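Local coordinates for protein VAL-1 (Chlorella virus, PDB 3IM0) that is an alginate lyase of polysaccharide lyase family 14, which binds glucuronic acid and probably cleaves uronic-acid polysaccharides by beta-elimination, at residues 91-96 with 217-222; 113-118 with 168-173. All coordinates share one frame; numbering follows the deposited sequence.

In the fold
Contacts 1 and 2 have their centres about 11 Å apart and meet along strands 91-99 and 112-119, neighbours in one antiparallel sheet. Gly94 O lies 2.9 Å from Ile117 N and Thr96 O lies 2.9 Å from Asn115 N, both probable hydrogen bonds. Contact 1 joins two strands within this sheet, whereas contact 2 runs from it to strand 166-173 of the facing sheet, as in the beta-sandwich of the concanavalin clan. They also touch in the interior, where His93 CE1 packs 3.5 Å from Ile168 CD1. On the other side of the sheet both reach the bound glucuronate: contact 1 through Lys92 (a weak bond) and the Phe220 edge, contact 2 through Arg116.

Contact 1: 91-96 with 217-222; sequences GKHGGT and WNTFFG. With BDP (beta-D-glucopyranuronic acid), chain B.
Gly91 and Phe221 form an antiparallel non-hydrogen-bonded pair, CA to CA 4.1 Å, and strands 91-96 and 217-221 run at 169° to each other. Between this pair and the next firm one, Gly94 with Trp217, two residues of the first strand face three of the second, a beta bulge. Lys92 N donates to Phe220 O (2.9 Å) and Asn218 N to His93 O (3.0 Å). The bond from Phe220 N to Lys92 O is weak, and the Thr219 hydroxyl adds a second donor to the same oxygen: OG1 donates to Lys92 O at 2.8 Å, in the carbonyl plane, while Tyr44 OH also bonds OG1.

Lys92 lays its CB over one face of the Phe220 ring, 4.2 Å from the ring centroid, a CH-pi contact. A bend at chi2 (61°) then carries the chain past Phe220 CZ to Gly222, where NZ donates to Gly222 O (2.9 Å) and, weakly, to O3 of the glucuronate. Phe220 presents its edge to the sugar, CZ 3.3 Å from C4. On the opposite face of the sheet His93 and Trp217 point the same way, CB of the histidine 3.6 Å from CH2 of the indole. The His93 carbonyl oxygen sits over the centre of the indole.

Strand 112-119 flanks 91-96, and strand 59-63 lies on the far side of 217-221. In the sandwich interior His93 is fixed through both ring nitrogens by Trp77 and Tyr81, and Phe235 of strand 231-241 packs edge-to-face against it and Trp217.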
# COMPACT_ATOMS: atom_id res chain seq x y z
N GLY A 91 9.66 -5.01 1.03
CA GLY A 91 9.37 -4.28 -0.22
C GLY A 91 7.95 -3.73 -0.11
O GLY A 91 7.32 -3.94 0.93
N LYS A 92 7.45 -3.05 -1.13
CA LYS A 92 6.14 -2.42 -1.08
C LYS A 92 5.07 -3.24 -1.80
O LYS A 92 5.32 -3.97 -2.75
CB LYS A 92 6.16 -1.06 -1.80
CG LYS A 92 6.68 0.12 -0.98
CD LYS A 92 8.13 -0.11 -0.55
CE LYS A 92 8.68 1.15 0.09
NZ LYS A 92 10.15 1.03 0.35
N HIS A 93 3.85 -3.05 -1.31
CA HIS A 93 2.64 -3.45 -2.01
C HIS A 93 2.00 -2.18 -2.56
O HIS A 93 2.15 -1.86 -3.75
CB HIS A 93 1.68 -4.20 -1.09
CG HIS A 93 2.07 -5.63 -0.88
ND1 HIS A 93 1.27 -6.50 -0.19
CD2 HIS A 93 3.15 -6.34 -1.29
CE1 HIS A 93 1.82 -7.71 -0.15
NE2 HIS A 93 2.98 -7.64 -0.82
N GLY A 94 1.33 -1.42 -1.70
CA GLY A 94 0.69 -0.18 -2.12
C GLY A 94 -0.18 0.36 -0.99
O GLY A 94 -0.13 -0.13 0.13
N GLY A 95 -0.98 1.38 -1.33
CA GLY A 95 -1.74 1.96 -0.21
C GLY A 95 -2.44 3.23 -0.64
O GLY A 95 -2.63 3.50 -1.82
N THR A 96 -2.82 4.01 0.37
CA THR A 96 -3.75 5.14 0.18
C THR A 96 -3.00 6.44 0.32
O THR A 96 -2.16 6.58 1.21
CB THR A 96 -4.87 5.00 1.23
OG1 THR A 96 -5.54 3.75 0.96
CG2 THR A 96 -5.97 6.03 1.13
N TRP A 217 -0.90 1.72 -6.28
CA TRP A 217 -0.28 0.40 -6.20
C TRP A 217 1.11 0.50 -6.82
O TRP A 217 1.23 1.04 -7.91
CB TRP A 217 -1.11 -0.64 -6.97
CG TRP A 217 -0.49 -2.00 -6.85
CD1 TRP A 217 0.29 -2.67 -7.75
CD2 TRP A 217 -0.62 -2.85 -5.70
NE1 TRP A 217 0.65 -3.87 -7.25
CE2 TRP A 217 0.10 -4.01 -5.98
CE3 TRP A 217 -1.29 -2.71 -4.47
CZ2 TRP A 217 0.18 -5.06 -5.06
CZ3 TRP A 217 -1.21 -3.74 -3.55
CH2 TRP A 217 -0.47 -4.91 -3.87
N ASN A 218 2.12 -0.01 -6.10
CA ASN A 218 3.44 0.06 -6.73
C ASN A 218 4.29 -0.97 -5.97
O ASN A 218 4.81 -0.63 -4.91
CB ASN A 218 4.06 1.44 -6.66
CG ASN A 218 5.31 1.57 -7.53
OD1 ASN A 218 5.83 0.56 -7.96
ND2 ASN A 218 5.70 2.80 -7.78
N THR A 219 4.38 -2.17 -6.54
CA THR A 219 5.04 -3.25 -5.76
C THR A 219 6.44 -3.48 -6.30
O THR A 219 6.64 -3.56 -7.50
CB THR A 219 4.19 -4.52 -5.75
OG1 THR A 219 4.86 -5.55 -4.98
CG2 THR A 219 3.98 -5.14 -7.13
N PHE A 220 7.39 -3.58 -5.36
CA PHE A 220 8.77 -3.75 -5.75
C PHE A 220 9.58 -4.07 -4.49
O PHE A 220 9.12 -3.81 -3.37
CB PHE A 220 9.32 -2.46 -6.36
CG PHE A 220 9.18 -1.22 -5.49
CD1 PHE A 220 8.03 -0.43 -5.56
CD2 PHE A 220 10.16 -0.83 -4.58
CE1 PHE A 220 7.88 0.72 -4.80
CE2 PHE A 220 10.03 0.33 -3.85
CZ PHE A 220 8.89 1.13 -3.93
N PHE A 221 10.77 -4.64 -4.67
CA PHE A 221 11.64 -4.91 -3.53
C PHE A 221 12.37 -3.68 -3.02
O PHE A 221 12.83 -2.81 -3.74
CB PHE A 221 12.73 -5.93 -3.97
CG PHE A 221 12.26 -7.35 -3.83
CD1 PHE A 221 12.75 -8.17 -2.82
CD2 PHE A 221 11.29 -7.88 -4.69
CE1 PHE A 221 12.32 -9.48 -2.65
CE2 PHE A 221 10.89 -9.19 -4.51
CZ PHE A 221 11.35 -9.99 -3.49
N GLY A 222 12.48 -3.64 -1.67
CA GLY A 222 13.27 -2.63 -1.00
C GLY A 222 12.58 -1.28 -1.03
O GLY A 222 11.33 -1.29 -0.99
C1 BDP B . 9.10 5.01 -0.23
C2 BDP B . 10.26 4.03 -0.00
C3 BDP B . 11.14 3.78 -1.19
C4 BDP B . 10.35 3.76 -2.50
C5 BDP B . 9.12 4.62 -2.54
C6 BDP B . 8.34 4.57 -3.84
O2 BDP B . 10.83 4.48 1.23
O3 BDP B . 11.98 2.59 -1.23
O4 BDP B . 11.23 4.07 -3.58
O5 BDP B . 8.34 4.70 -1.38
O6A BDP B . 9.00 4.68 -4.91
O6B BDP B . 7.08 4.44 -3.84

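Contact 2: 113-118 with 168-173. With BDP (beta-D-glucopyranuronic acid), chain B.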
# COMPACT_ATOMS: atom_id res chain seq x y z
N ALA A 113 0.32 12.88 2.08
CA ALA A 113 0.69 11.82 3.01
C ALA A 113 0.40 10.47 2.38
O ALA A 113 -0.37 10.38 1.41
CB ALA A 113 -0.05 12.03 4.32
N SER A 114 1.00 9.39 2.92
CA SER A 114 0.62 8.08 2.38
C SER A 114 0.61 7.01 3.47
O SER A 114 1.36 7.08 4.44
CB SER A 114 1.55 7.64 1.25
OG SER A 114 2.87 7.49 1.71
N ASN A 115 -0.26 6.03 3.27
CA ASN A 115 -0.44 4.91 4.18
C ASN A 115 -0.34 3.62 3.39
O ASN A 115 -1.29 3.27 2.67
CB ASN A 115 -1.80 5.00 4.88
CG ASN A 115 -1.87 4.08 6.09
OD1 ASN A 115 -0.85 3.70 6.66
ND2 ASN A 115 -3.06 3.70 6.49
N ARG A 116 0.79 2.90 3.48
CA ARG A 116 1.01 1.74 2.62
C ARG A 116 1.36 0.49 3.39
O ARG A 116 1.82 0.51 4.54
CB ARG A 116 2.20 2.04 1.68
CG ARG A 116 1.89 3.07 0.61
CD ARG A 116 3.09 3.13 -0.33
NE ARG A 116 4.14 3.95 0.27
CZ ARG A 116 5.31 4.17 -0.32
NH1 ARG A 116 5.57 3.60 -1.49
NH2 ARG A 116 6.16 4.95 0.35
N ILE A 117 1.18 -0.63 2.72
CA ILE A 117 1.63 -1.92 3.20
C ILE A 117 3.06 -2.18 2.68
O ILE A 117 3.24 -2.03 1.46
CB ILE A 117 0.74 -3.04 2.71
CG1 ILE A 117 -0.69 -3.02 3.31
CG2 ILE A 117 1.37 -4.42 2.92
CD1 ILE A 117 -0.71 -3.38 4.80
N MET A 118 3.97 -2.55 3.56
CA MET A 118 5.25 -3.14 3.11
C MET A 118 5.31 -4.57 3.62
O MET A 118 4.86 -4.85 4.75
CB MET A 118 6.48 -2.42 3.65
CG MET A 118 6.82 -1.16 2.85
SD MET A 118 8.40 -0.44 3.35
CE MET A 118 9.52 -1.75 2.87
N ILE A 168 -4.78 -9.37 2.89
CA ILE A 168 -4.26 -8.13 3.45
C ILE A 168 -5.25 -7.00 3.31
O ILE A 168 -5.93 -6.89 2.29
CB ILE A 168 -2.95 -7.76 2.73
CG1 ILE A 168 -1.86 -8.84 2.98
CG2 ILE A 168 -2.47 -6.37 3.08
CD1 ILE A 168 -0.70 -8.67 2.01
N GLU A 169 -5.35 -6.14 4.31
CA GLU A 169 -6.17 -4.92 4.20
C GLU A 169 -5.44 -3.77 4.87
O GLU A 169 -4.72 -3.97 5.85
CB GLU A 169 -7.55 -5.04 4.88
CG GLU A 169 -8.28 -6.34 4.64
CD GLU A 169 -9.73 -6.29 5.11
OE1 GLU A 169 -10.26 -5.20 5.36
OE2 GLU A 169 -10.30 -7.40 5.24
N ILE A 170 -5.68 -2.57 4.36
CA ILE A 170 -5.14 -1.38 5.00
C ILE A 170 -6.24 -0.31 5.02
O ILE A 170 -6.82 0.04 3.99
CB ILE A 170 -3.86 -0.83 4.37
CG1 ILE A 170 -3.29 0.32 5.20
CG2 ILE A 170 -4.04 -0.42 2.91
CD1 ILE A 170 -1.85 0.66 4.85
N GLY A 171 -6.49 0.13 6.25
CA GLY A 171 -7.56 1.12 6.43
C GLY A 171 -6.97 2.45 6.82
O GLY A 171 -5.94 2.56 7.54
N THR A 172 -7.55 3.54 6.33
CA THR A 172 -7.12 4.88 6.52
C THR A 172 -8.30 5.77 6.92
O THR A 172 -9.31 5.76 6.21
CB THR A 172 -6.48 5.46 5.25
OG1 THR A 172 -5.47 4.54 4.79
CG2 THR A 172 -5.78 6.78 5.52
N LYS A 173 -8.17 6.49 8.03
CA LYS A 173 -9.27 7.36 8.43
C LYS A 173 -8.72 8.73 8.77
O LYS A 173 -7.90 8.89 9.67
CB LYS A 173 -10.00 6.78 9.65
CG LYS A 173 -10.98 7.78 10.25
CD LYS A 173 -11.81 7.08 11.32
CE LYS A 173 -12.71 8.11 11.98
NZ LYS A 173 -14.08 8.09 11.42
C1 BDP B . 9.10 5.01 -0.23
C2 BDP B . 10.26 4.03 -0.00
C3 BDP B . 11.14 3.78 -1.19
C4 BDP B . 10.35 3.76 -2.50
C5 BDP B . 9.12 4.62 -2.54
C6 BDP B . 8.34 4.57 -3.84
O2 BDP B . 10.83 4.48 1.23
O3 BDP B . 11.98 2.59 -1.23
O4 BDP B . 11.23 4.07 -3.58
O5 BDP B . 8.34 4.70 -1.38
O6A BDP B . 9.00 4.68 -4.91
O6B BDP B . 7.08 4.44 -3.84
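Asn115 and Thr172 supply the hydrogen bond that links 113-118 to 168-173, two strands running nearly antiparallel (165°) with axes 7.8 Å apart at closest. ND2 of Asn115 donates to Thr172 OG1 at 3.1 Å, almost straight at 172°, the hydroxyl oxygen lying close to the amide plane. The same nitrogen is bonded to Ser188 OG of strand 186-192, the neighbour of 166-173, which helps to fix the rotation of the amide.

The apolar part centres on three isoleucines. CG1 of Ile117 meets CG2 of Ile168 at 3.8 Å, and its other neighbour is CB of Ile170, past which the Ile117 side chain slides in the opposite direction. Ile170 holds CG1 anti to its own amide nitrogen (chi1 -174°), which extends CD1 across to the facing backbone, 3.4 Å from Asn115 O. CG1 of Ile170 crosses close to ND2 of Asn115, and Trp77 touches both Ile117 and Ile168.

The ligand bonds belong to Arg116, whose side chain leaves the other face of its strand. A bend at chi3 turns the guanidinium edge-on to the glucuronate: NH1 and NH2 both donate to ring oxygen O5, at 3.0 and 2.8 Å, and NH1 also reaches carboxylate oxygen O6B at 2.9 Å, all three bonds bent. Tyr128 and Tyr130 of the adjoining strand bond the same sugar.

Alternation along 113-118 thus gives the strand two chemistries: Asn115 and Ile117 join the sheets through a buried amide and aliphatic packing, while Arg116 between them holds a uronate by bent bonds to ring oxygen and carboxylate, consistent with recognition of an acidic sugar.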